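Local coordinates for methyltransferase (Streptococcus mutans, PDB 2B78), which probably methylates RNA with S-adenosyl-L-methionine as methyl donor, though its substrate has not been established, at residues W80-R85 and R140-N145; A253-N258 and A263-V268. All coordinates share one frame; numbering follows the deposited sequence.

Contact 1: residues W80-R85 and R140-N145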
ATOM      1  N   TRP A  80       4.935  -6.036 -20.641  1.00 23.00           N
ATOM      2  CA  TRP A  80       5.283  -4.627 -20.479  1.00 25.03           C
ATOM      3  C   TRP A  80       5.620  -4.307 -19.019  1.00 23.87           C
ATOM      4  O   TRP A  80       6.586  -3.602 -18.734  1.00 24.37           O
ATOM      5  CB  TRP A  80       4.125  -3.721 -20.931  1.00 27.87           C
ATOM      6  CG  TRP A  80       3.972  -3.543 -22.414  1.00 32.06           C
ATOM      7  CD1 TRP A  80       3.018  -4.107 -23.216  1.00 33.23           C
ATOM      8  CD2 TRP A  80       4.779  -2.717 -23.271  1.00 34.07           C
ATOM      9  NE1 TRP A  80       3.181  -3.683 -24.518  1.00 34.51           N
ATOM     10  CE2 TRP A  80       4.254  -2.833 -24.580  1.00 34.67           C
ATOM     11  CE3 TRP A  80       5.895  -1.894 -23.060  1.00 34.58           C
ATOM     12  CZ2 TRP A  80       4.803  -2.149 -25.674  1.00 35.11           C
ATOM     13  CZ3 TRP A  80       6.445  -1.213 -24.152  1.00 35.17           C
ATOM     14  CH2 TRP A  80       5.896  -1.349 -25.441  1.00 34.75           C
ATOM     15  N   SER A  81       4.817  -4.818 -18.094  1.00 22.34           N
ATOM     16  CA  SER A  81       5.056  -4.555 -16.681  1.00 22.20           C
ATOM     17  C   SER A  81       6.386  -5.163 -16.247  1.00 21.95           C
ATOM     18  O   SER A  81       7.103  -4.598 -15.416  1.00 22.39           O
ATOM     19  CB  SER A  81       3.903  -5.107 -15.833  1.00 21.07           C
ATOM     20  OG  SER A  81       3.775  -6.512 -15.974  1.00 23.31           O
ATOM     21  N   LYS A  82       6.719  -6.314 -16.819  1.00 21.90           N
ATOM     22  CA  LYS A  82       7.972  -6.995 -16.502  1.00 22.97           C
ATOM     23  C   LYS A  82       9.174  -6.205 -17.018  1.00 22.32           C
ATOM     24  O   LYS A  82      10.168  -6.041 -16.316  1.00 20.90           O
ATOM     25  CB  LYS A  82       7.975  -8.398 -17.123  1.00 23.92           C
ATOM     26  CG  LYS A  82       9.277  -9.176 -16.926  1.00 26.27           C
ATOM     27  CD  LYS A  82       9.116 -10.621 -17.383  1.00 28.60           C
ATOM     28  CE  LYS A  82      10.326 -11.469 -17.019  1.00 29.90           C
ATOM     29  NZ  LYS A  82      10.121 -12.909 -17.392  1.00 31.55           N
ATOM     30  N   ASP A  83       9.080  -5.718 -18.247  1.00 22.94           N
ATOM     31  CA  ASP A  83      10.173  -4.956 -18.843  1.00 24.99           C
ATOM     32  C   ASP A  83      10.496  -3.670 -18.102  1.00 24.37           C
ATOM     33  O   ASP A  83      11.636  -3.219 -18.122  1.00 25.96           O
ATOM     34  CB  ASP A  83       9.869  -4.634 -20.305  1.00 28.06           C
ATOM     35  CG  ASP A  83      10.287  -5.750 -21.240  1.00 31.80           C
ATOM     36  OD1 ASP A  83      11.508  -6.011 -21.333  1.00 33.42           O
ATOM     37  OD2 ASP A  83       9.400  -6.366 -21.869  1.00 33.22           O
ATOM     38  N   LYS A  84       9.507  -3.075 -17.446  1.00 22.61           N
ATOM     39  CA  LYS A  84       9.754  -1.836 -16.718  1.00 21.91           C
ATOM     40  C   LYS A  84      10.427  -2.095 -15.378  1.00 20.21           C
ATOM     41  O   LYS A  84      10.909  -1.161 -14.732  1.00 20.75           O
ATOM     42  CB  LYS A  84       8.442  -1.086 -16.454  1.00 22.80           C
ATOM     43  CG  LYS A  84       7.528  -0.955 -17.663  1.00 24.87           C
ATOM     44  CD  LYS A  84       6.291  -0.135 -17.307  1.00 26.38           C
ATOM     45  CE  LYS A  84       5.239  -0.200 -18.403  1.00 27.38           C
ATOM     46  NZ  LYS A  84       5.791   0.144 -19.740  1.00 30.40           N
ATOM     47  N   ARG A  85      10.475  -3.358 -14.966  1.00 18.51           N
ATOM     48  CA  ARG A  85      11.037  -3.706 -13.666  1.00 17.76           C
ATOM     49  C   ARG A  85      12.334  -4.518 -13.647  1.00 19.37           C
ATOM     50  O   ARG A  85      12.699  -5.076 -12.607  1.00 17.66           O
ATOM     51  CB  ARG A  85       9.967  -4.441 -12.851  1.00 15.23           C
ATOM     52  CG  ARG A  85       8.701  -3.620 -12.591  1.00 12.11           C
ATOM     53  CD  ARG A  85       7.645  -4.449 -11.869  1.00  9.02           C
ATOM     54  NE  ARG A  85       6.567  -3.638 -11.295  1.00  9.14           N
ATOM     55  CZ  ARG A  85       5.611  -3.031 -11.994  1.00  9.38           C
ATOM     56  NH1 ARG A  85       5.577  -3.127 -13.322  1.00  9.89           N
ATOM     57  NH2 ARG A  85       4.676  -2.329 -11.362  1.00  8.77           N
ATOM     58  N   ARG A 140       1.729 -16.840 -15.841  1.00 16.57           N
ATOM     59  CA  ARG A 140       2.662 -17.950 -15.753  1.00 18.61           C
ATOM     60  C   ARG A 140       3.551 -18.074 -16.981  1.00 18.52           C
ATOM     61  O   ARG A 140       4.679 -18.548 -16.881  1.00 20.69           O
ATOM     62  CB  ARG A 140       1.917 -19.263 -15.494  1.00 20.01           C
ATOM     63  CG  ARG A 140       1.239 -19.293 -14.133  1.00 21.95           C
ATOM     64  CD  ARG A 140       0.537 -20.618 -13.861  1.00 25.35           C
ATOM     65  NE  ARG A 140       1.455 -21.680 -13.450  1.00 29.40           N
ATOM     66  CZ  ARG A 140       1.073 -22.923 -13.162  1.00 30.42           C
ATOM     67  NH1 ARG A 140      -0.208 -23.257 -13.244  1.00 30.73           N
ATOM     68  NH2 ARG A 140       1.966 -23.832 -12.783  1.00 29.83           N
ATOM     69  N   GLN A 141       3.069 -17.646 -18.141  1.00 18.02           N
ATOM     70  CA  GLN A 141       3.911 -17.734 -19.332  1.00 18.21           C
ATOM     71  C   GLN A 141       5.006 -16.668 -19.286  1.00 17.13           C
ATOM     72  O   GLN A 141       6.161 -16.924 -19.634  1.00 17.11           O
ATOM     73  CB  GLN A 141       3.092 -17.556 -20.615  1.00 18.38           C
ATOM     74  CG  GLN A 141       3.974 -17.574 -21.859  1.00 19.92           C
ATOM     75  CD  GLN A 141       3.211 -17.437 -23.163  1.00 21.19           C
ATOM     76  OE1 GLN A 141       2.261 -18.170 -23.419  1.00 21.08           O
ATOM     77  NE2 GLN A 141       3.646 -16.508 -24.008  1.00 21.71           N
ATOM     78  N   VAL A 142       4.640 -15.471 -18.840  1.00 16.66           N
ATOM     79  CA  VAL A 142       5.585 -14.363 -18.765  1.00 16.41           C
ATOM     80  C   VAL A 142       6.582 -14.512 -17.614  1.00 16.43           C
ATOM     81  O   VAL A 142       7.753 -14.143 -17.748  1.00 15.96           O
ATOM     82  CB  VAL A 142       4.824 -13.022 -18.641  1.00 17.37           C
ATOM     83  CG1 VAL A 142       5.809 -11.854 -18.507  1.00 15.51           C
ATOM     84  CG2 VAL A 142       3.929 -12.836 -19.865  1.00 14.86           C
ATOM     85  N   TYR A 143       6.117 -15.060 -16.491  1.00 16.23           N
ATOM     86  CA  TYR A 143       6.962 -15.281 -15.308  1.00 17.23           C
ATOM     87  C   TYR A 143       6.871 -16.763 -14.968  1.00 18.60           C
ATOM     88  O   TYR A 143       6.228 -17.142 -13.992  1.00 18.67           O
ATOM     89  CB  TYR A 143       6.435 -14.473 -14.120  1.00 16.70           C
ATOM     90  CG  TYR A 143       6.758 -12.996 -14.152  1.00 16.54           C
ATOM     91  CD1 TYR A 143       8.012 -12.527 -13.747  1.00 16.33           C
ATOM     92  CD2 TYR A 143       5.801 -12.063 -14.536  1.00 14.98           C
ATOM     93  CE1 TYR A 143       8.300 -11.166 -13.713  1.00 15.26           C
ATOM     94  CE2 TYR A 143       6.076 -10.690 -14.506  1.00 16.52           C
ATOM     95  CZ  TYR A 143       7.326 -10.253 -14.089  1.00 15.67           C
ATOM     96  OH  TYR A 143       7.592  -8.909 -14.018  1.00 17.90           O
ATOM     97  N   PRO A 144       7.519 -17.621 -15.771  1.00 18.47           N
ATOM     98  CA  PRO A 144       7.505 -19.074 -15.573  1.00 18.56           C
ATOM     99  C   PRO A 144       8.322 -19.660 -14.429  1.00 19.51           C
ATOM    100  O   PRO A 144       8.108 -20.814 -14.058  1.00 19.66           O
ATOM    101  CB  PRO A 144       7.996 -19.594 -16.919  1.00 17.93           C
ATOM    102  CG  PRO A 144       9.034 -18.563 -17.281  1.00 18.10           C
ATOM    103  CD  PRO A 144       8.300 -17.268 -16.971  1.00 17.49           C
ATOM    104  N   ASN A 145       9.226 -18.869 -13.853  1.00 21.01           N
ATOM    105  CA  ASN A 145      10.115 -19.373 -12.815  1.00 21.46           C
ATOM    106  C   ASN A 145       9.746 -19.270 -11.331  1.00 21.55           C
ATOM    107  O   ASN A 145      10.565 -19.602 -10.468  1.00 20.45           O
ATOM    108  CB  ASN A 145      11.513 -18.784 -13.042  1.00 22.52           C
ATOM    109  CG  ASN A 145      12.028 -19.040 -14.455  1.00 24.43           C
ATOM    110  OD1 ASN A 145      11.756 -20.085 -15.045  1.00 25.30           O
ATOM    111  ND2 ASN A 145      12.785 -18.091 -14.996  1.00 25.09           N
TER
HETATM  112  O   HOH W   1       5.249  -7.572 -13.944  1.00 21.59           O

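Contact 2: residues A253-N258 and A263-V268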
ATOM      1  N   ALA A 253       9.724 -11.762  15.136  1.00 12.74           N
ATOM      2  CA  ALA A 253      10.266 -12.491  13.998  1.00 13.45           C
ATOM      3  C   ALA A 253      11.242 -11.676  13.159  1.00 12.48           C
ATOM      4  O   ALA A 253      12.219 -12.222  12.660  1.00 14.05           O
ATOM      5  CB  ALA A 253       9.142 -13.000  13.126  1.00 13.64           C
ATOM      6  N   HIS A 254      10.971 -10.387  12.985  1.00 12.52           N
ATOM      7  CA  HIS A 254      11.861  -9.525  12.201  1.00 11.73           C
ATOM      8  C   HIS A 254      13.158  -9.279  12.972  1.00 11.34           C
ATOM      9  O   HIS A 254      14.259  -9.364  12.419  1.00 12.03           O
ATOM     10  CB  HIS A 254      11.202  -8.167  11.937  1.00 11.49           C
ATOM     11  CG  HIS A 254       9.947  -8.240  11.126  1.00 11.33           C
ATOM     12  ND1 HIS A 254       8.881  -7.390  11.332  1.00 13.21           N
ATOM     13  CD2 HIS A 254       9.602  -9.029  10.084  1.00 10.66           C
ATOM     14  CE1 HIS A 254       7.933  -7.652  10.450  1.00 13.24           C
ATOM     15  NE2 HIS A 254       8.348  -8.645   9.680  1.00 13.86           N
ATOM     16  N   PHE A 255      13.018  -8.964  14.256  1.00 11.67           N
ATOM     17  CA  PHE A 255      14.171  -8.690  15.096  1.00 12.59           C
ATOM     18  C   PHE A 255      15.083  -9.902  15.179  1.00 14.06           C
ATOM     19  O   PHE A 255      16.302  -9.766  15.135  1.00 13.88           O
ATOM     20  CB  PHE A 255      13.717  -8.257  16.497  1.00 11.93           C
ATOM     21  CG  PHE A 255      13.303  -6.807  16.577  1.00 10.52           C
ATOM     22  CD1 PHE A 255      14.259  -5.801  16.709  1.00 10.39           C
ATOM     23  CD2 PHE A 255      11.963  -6.448  16.491  1.00 12.20           C
ATOM     24  CE1 PHE A 255      13.881  -4.450  16.756  1.00 11.87           C
ATOM     25  CE2 PHE A 255      11.570  -5.103  16.536  1.00 12.14           C
ATOM     26  CZ  PHE A 255      12.533  -4.103  16.669  1.00 12.56           C
ATOM     27  N   GLU A 256      14.478 -11.084  15.281  1.00 15.86           N
ATOM     28  CA  GLU A 256      15.224 -12.335  15.357  1.00 17.40           C
ATOM     29  C   GLU A 256      15.979 -12.607  14.049  1.00 15.77           C
ATOM     30  O   GLU A 256      17.141 -13.025  14.063  1.00 14.35           O
ATOM     31  CB  GLU A 256      14.254 -13.486  15.651  1.00 21.55           C
ATOM     32  CG  GLU A 256      14.868 -14.888  15.615  1.00 29.80           C
ATOM     33  CD  GLU A 256      15.993 -15.069  16.628  1.00 35.89           C
ATOM     34  OE1 GLU A 256      15.791 -14.736  17.816  1.00 37.50           O
ATOM     35  OE2 GLU A 256      17.078 -15.554  16.238  1.00 38.59           O
ATOM     36  N   ALA A 257      15.313 -12.358  12.926  1.00 15.01           N
ATOM     37  CA  ALA A 257      15.898 -12.591  11.602  1.00 14.68           C
ATOM     38  C   ALA A 257      17.131 -11.743  11.386  1.00 14.41           C
ATOM     39  O   ALA A 257      18.018 -12.113  10.614  1.00 17.19           O
ATOM     40  CB  ALA A 257      14.877 -12.285  10.520  1.00 13.07           C
ATOM     41  N   ASN A 258      17.185 -10.597  12.060  1.00 14.28           N
ATOM     42  CA  ASN A 258      18.318  -9.692  11.930  1.00 12.93           C
ATOM     43  C   ASN A 258      19.262  -9.773  13.121  1.00 13.35           C
ATOM     44  O   ASN A 258      20.128  -8.919  13.305  1.00 13.68           O
ATOM     45  CB  ASN A 258      17.807  -8.268  11.726  1.00 12.94           C
ATOM     46  CG  ASN A 258      17.016  -8.121  10.440  1.00 13.22           C
ATOM     47  OD1 ASN A 258      15.795  -7.949  10.458  1.00 14.19           O
ATOM     48  ND2 ASN A 258      17.713  -8.207   9.307  1.00 11.04           N
ATOM     49  N   ALA A 263      17.041  -5.642  24.230  1.00 12.81           N
ATOM     50  CA  ALA A 263      17.066  -4.968  25.524  1.00 13.26           C
ATOM     51  C   ALA A 263      16.429  -3.581  25.441  1.00 14.54           C
ATOM     52  O   ALA A 263      15.714  -3.154  26.357  1.00 16.38           O
ATOM     53  CB  ALA A 263      18.505  -4.843  26.011  1.00 14.85           C
ATOM     54  N   ASN A 264      16.686  -2.873  24.346  1.00 13.66           N
ATOM     55  CA  ASN A 264      16.129  -1.537  24.182  1.00 14.45           C
ATOM     56  C   ASN A 264      15.014  -1.466  23.156  1.00 14.02           C
ATOM     57  O   ASN A 264      14.756  -0.411  22.581  1.00 13.98           O
ATOM     58  CB  ASN A 264      17.236  -0.546  23.817  1.00 15.24           C
ATOM     59  CG  ASN A 264      18.223  -0.347  24.951  1.00 18.71           C
ATOM     60  OD1 ASN A 264      19.423  -0.554  24.787  1.00 20.44           O
ATOM     61  ND2 ASN A 264      17.713   0.050  26.116  1.00 18.05           N
ATOM     62  N   HIS A 265      14.357  -2.594  22.916  1.00 13.01           N
ATOM     63  CA  HIS A 265      13.263  -2.616  21.970  1.00 13.94           C
ATOM     64  C   HIS A 265      12.069  -3.224  22.682  1.00 14.06           C
ATOM     65  O   HIS A 265      12.096  -4.389  23.078  1.00 14.38           O
ATOM     66  CB  HIS A 265      13.652  -3.415  20.718  1.00 14.14           C
ATOM     67  CG  HIS A 265      14.811  -2.820  19.977  1.00 14.54           C
ATOM     68  ND1 HIS A 265      14.731  -1.603  19.333  1.00 13.62           N
ATOM     69  CD2 HIS A 265      16.108  -3.208  19.885  1.00 14.42           C
ATOM     70  CE1 HIS A 265      15.928  -1.260  18.887  1.00 13.20           C
ATOM     71  NE2 HIS A 265      16.782  -2.217  19.210  1.00 14.04           N
ATOM     72  N   GLN A 266      11.035  -2.407  22.863  1.00 13.28           N
ATOM     73  CA  GLN A 266       9.815  -2.818  23.554  1.00 11.57           C
ATOM     74  C   GLN A 266       8.612  -2.957  22.637  1.00 12.10           C
ATOM     75  O   GLN A 266       8.373  -2.101  21.780  1.00 11.61           O
ATOM     76  CB  GLN A 266       9.463  -1.803  24.643  1.00  8.66           C
ATOM     77  CG  GLN A 266      10.272  -1.914  25.934  1.00 11.99           C
ATOM     78  CD  GLN A 266      11.739  -1.562  25.760  1.00 15.23           C
ATOM     79  OE1 GLN A 266      12.078  -0.495  25.248  1.00 16.91           O
ATOM     80  NE2 GLN A 266      12.619  -2.458  26.198  1.00 14.37           N
ATOM     81  N   LEU A 267       7.844  -4.027  22.832  1.00 12.90           N
ATOM     82  CA  LEU A 267       6.636  -4.256  22.050  1.00 13.60           C
ATOM     83  C   LEU A 267       5.467  -4.136  23.024  1.00 15.07           C
ATOM     84  O   LEU A 267       5.411  -4.854  24.034  1.00 16.68           O
ATOM     85  CB  LEU A 267       6.635  -5.651  21.423  1.00 13.77           C
ATOM     86  CG  LEU A 267       7.819  -6.096  20.554  1.00 13.21           C
ATOM     87  CD1 LEU A 267       7.485  -7.461  19.997  1.00 13.79           C
ATOM     88  CD2 LEU A 267       8.099  -5.122  19.428  1.00 10.57           C
ATOM     89  N   VAL A 268       4.543  -3.229  22.717  1.00 14.56           N
ATOM     90  CA  VAL A 268       3.378  -2.979  23.551  1.00 13.02           C
ATOM     91  C   VAL A 268       2.085  -3.321  22.821  1.00 14.03           C
ATOM     92  O   VAL A 268       1.963  -3.096  21.620  1.00 14.53           O
ATOM     93  CB  VAL A 268       3.326  -1.486  23.957  1.00 13.33           C
ATOM     94  CG1 VAL A 268       2.064  -1.196  24.753  1.00  7.85           C
ATOM     95  CG2 VAL A 268       4.571  -1.120  24.757  1.00  9.38           C
TER

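Contact 1: residues W80-R85 and R140-N145
The phenol ring of Y143 carries the aliphatic chain of K82 over one face: CD of K82 lies 4.0 Å from the centroid of the Y143 ring, 22° off the normal, a CH-pi contact displaced toward the rim. F139 also stacks on the tyrosine ring. In the other flat group, NH1 of R85 donates to O of S81 within the guanidinium plane, and the same group forms a salt bridge with D105. At the far end of the tyrosine, OH of Y143 comes to 3.2 Å from CB of K82, close to the helix backbone. Lysine and tyrosine thus run past each other in opposite directions. The lysine is fully stretched, its CG anti to the backbone N (chi1 177°) and the rest of the chain extended, which carries the ammonium across the ring to the end of helix 132-142. There NZ of K82 donates to O of V142 at 2.7 Å, nearly along the C=O axis (163°). The same ammonium makes an off-centre cation-pi contact, NZ of K82 being 4.7 Å from the centroid of the Y143 ring. Alongside, CG1 of V142 touches CD of K82 at 3.7 Å.

OG of S81 accepts a hydrogen bond from a water that also bonds to OH of Y143. Y143 is the first residue beyond the helix to leave helical geometry, and K82 of helix 71-83 donates to the carbonyl just before it. The positive charge probably finds favourable company in the partial negative charge of that C-terminal end as well as in the pi cloud, while the methylenes supply the apolar part of the contact.

Contact 2: residues A253-N258 and A263-V268
F255 and H265 make the whole close contact here, and a single ring atom does the touching: CE1 of F255 stands over one face of the H265 imidazole, offset toward its rim, 3.7 Å from CG of H265. From the same position CE1 of F255 also lies 3.9 Å from ND1 of H265. The two planes are inclined by 35° with centroids 5.1 Å apart, an oblique pairing. Both side chains leave their backbones toward the opposing segment, and H265 has CG anti to its carbonyl carbon (chi1 -62°), which places the imidazole beside the phenylalanine, while chi2 of -67° turns a face to it.

In the next shell, ND1 of H265 is hydrogen-bonded to OG1 of T238 on the neighbouring strand, a bond that should restrict rotation of the imidazole. A231 of helix 225-232 touches both F255 and H265, and L260 and M262 of the connecting loop also pack on the phenylalanine.

The pair joins helix 247-257 to strand 265-269 within a beta-alpha-beta unit of the Rossmann-like methyltransferase fold; D242, which has been seen to bind S-adenosyl-L-homocysteine, though none is bound to this chain here, has its side chain about 12 Å from that of F255. Across the two segments the attraction is probably mainly dispersion between rings, while the imidazole's polar requirement at ND1 is met within the sheet.

In the fold
From the N terminus the chain first builds the PUA-like region, then runs through helix 71-83 into contact 1. That contact closes a long loop of 54 residues, including strands 96-101, 110-115 and 118-123, and brings the ends of helices 71-83 and 132-142 together beside the sheet that spans strands 96-101 to 162-165. Contact 2 opens only after this loop is complete, so the two lie in series, neither nested nor crossing. It closes a short turn of four residues between helix 247-257 and strand 265-269, an outermost strand of the seven-stranded sheet. The nearest atoms of contact 1 and contact 2 are about 22 Å apart. The contacts lie in separate parts of the fold: one long-range, one local.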